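Local coordinates for putative MAR1 (Leishmania donovani, PDB 1X9G), which is of unknown function but belongs to the isochorismatase superfamily and may be a ribonuclease, at residues A126-L129 with D130-K133. Sequence-based numbering, arbitrary orientation.
Sequences ADLL and DMNK
Leu128 O holds the backbone of Met131 and Lys133 where helix 117-130 ends. Lys133 N lies 3.3 Å from Leu128 O, in a nearly straight bond. Met131 N approaches Leu128 O from the opposite face of the carbonyl plane, at 2.9 Å. That bond is bent, and its donor stands well above the plane. Met131 N also makes a weak bond to Asp127 O. Asn132 N bonds Leu129 O at 3.0 Å, again from above the carbonyl plane. Just before these, Asp130 N makes the last well-formed i to i-4 bond here, to Ala126 O, nearly straight (169°).

Asp130 OD1 lies 2.9 Å from Ala126 O. Both are acceptors, so this is not a hydrogen bond, and the closeness may be unfavourable. Asp130 CG stands beside its own backbone N (chi1 -80°), which folds the carboxylate back towards that carbonyl. The Met131 side chain leaves the helix end outwards and slightly back, with CG 3.4 Å from Asp127 O. Met131 SD lies 4.5 Å from Leu128 CD1, a loose apolar contact. On another side of the turn, Leu129 CD2 rests 3.8 Å from Lys133 O.

This is a Schellman motif. Its outer bond is Lys133 N to Leu128 O, and its inner bond is Asn132 N to Leu129 O. Asn132 takes a positive phi (63°), which turns the chain out of the helix. Lys133 then leads into strand 134-143. The turn is therefore part of a beta-alpha-beta crossover from strand 109-115, through helix 117-130, to the neighbouring parallel strand.

Lys133 NZ bonds the carbonyls of Leu104 and Val107. Asp127 OD1 bonds Ser94 OG. Leu128 and Leu129 both pack on Val135, and Val96 touches Leu128 and Met131. Ala126 and Leu129 also meet Leu12 and Arg11, respectively, of a second subunit.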
loop_
_atom_site.group_PDB
_atom_site.type_symbol
_atom_site.label_atom_id
_atom_site.label_comp_id
_atom_site.label_asym_id
_atom_site.label_seq_id
_atom_site.Cartn_x
_atom_site.Cartn_y
_atom_site.Cartn_z
ATOM N N ALA A 126 2.010 16.423 8.947
ATOM C CA ALA A 126 1.416 17.240 7.870
ATOM C C ALA A 126 1.936 18.693 7.937
ATOM O O ALA A 126 2.226 19.286 6.902
ATOM C CB ALA A 126 -0.125 17.170 7.864
ATOM N N ASP A 127 2.088 19.242 9.152
ATOM C CA ASP A 127 2.651 20.618 9.355
ATOM C C ASP A 127 4.129 20.736 8.927
ATOM O O ASP A 127 4.496 21.630 8.167
ATOM C CB ASP A 127 2.485 21.114 10.801
ATOM C CG ASP A 127 1.017 21.419 11.202
ATOM O OD1 ASP A 127 0.751 21.324 12.416
ATOM O OD2 ASP A 127 0.139 21.767 10.360
ATOM N N LEU A 128 4.963 19.821 9.405
ATOM C CA LEU A 128 6.317 19.685 8.891
ATOM C C LEU A 128 6.375 19.654 7.367
ATOM O O LEU A 128 7.197 20.351 6.767
ATOM C CB LEU A 128 6.953 18.432 9.454
ATOM C CG LEU A 128 7.766 18.494 10.758
ATOM C CD1 LEU A 128 7.827 19.925 11.384
ATOM C CD2 LEU A 128 7.351 17.382 11.775
ATOM N N LEU A 129 5.494 18.868 6.724
ATOM C CA LEU A 129 5.538 18.782 5.273
ATOM C C LEU A 129 5.243 20.116 4.649
ATOM O O LEU A 129 5.930 20.518 3.727
ATOM C CB LEU A 129 4.638 17.665 4.680
ATOM C CG LEU A 129 5.146 16.232 4.897
ATOM C CD1 LEU A 129 4.139 15.188 4.444
ATOM C CD2 LEU A 129 6.559 15.946 4.367
ATOM N N ASP A 130 4.221 20.795 5.152
ATOM C CA ASP A 130 3.924 22.174 4.766
ATOM C C ASP A 130 5.062 23.180 4.979
ATOM O O ASP A 130 5.120 24.189 4.281
ATOM C CB ASP A 130 2.641 22.643 5.426
ATOM C CG ASP A 130 1.428 22.131 4.684
ATOM O OD1 ASP A 130 0.975 20.973 4.922
ATOM O OD2 ASP A 130 0.965 22.869 3.782
ATOM N N MET A 131 5.985 22.869 5.885
ATOM C CA MET A 131 7.151 23.708 6.105
ATOM C C MET A 131 8.341 23.365 5.188
ATOM O O MET A 131 9.412 23.942 5.327
ATOM C CB MET A 131 7.577 23.641 7.581
ATOM C CG MET A 131 6.598 24.284 8.548
ATOM S SD MET A 131 7.257 24.187 10.209
ATOM C CE MET A 131 8.257 25.695 10.272
ATOM N N ASN A 132 8.129 22.429 4.260
ATOM C CA ASN A 132 9.170 21.874 3.381
ATOM C C ASN A 132 10.302 21.120 4.060
ATOM O O ASN A 132 11.385 21.030 3.497
ATOM C CB ASN A 132 9.786 22.917 2.439
ATOM C CG ASN A 132 8.754 23.679 1.640
ATOM O OD1 ASN A 132 7.852 23.113 1.006
ATOM N ND2 ASN A 132 8.902 24.989 1.647
ATOM N N LYS A 133 10.087 20.552 5.239
ATOM C CA LYS A 133 11.134 19.693 5.795
ATOM C C LYS A 133 10.966 18.257 5.277
ATOM O O LYS A 133 9.844 17.873 4.909
ATOM C CB LYS A 133 11.148 19.762 7.320
ATOM C CG LYS A 133 11.919 20.979 7.825
ATOM C CD LYS A 133 11.045 22.253 7.872
ATOM C CE LYS A 133 11.639 23.291 8.811
ATOM N NZ LYS A 133 12.669 24.136 8.145
#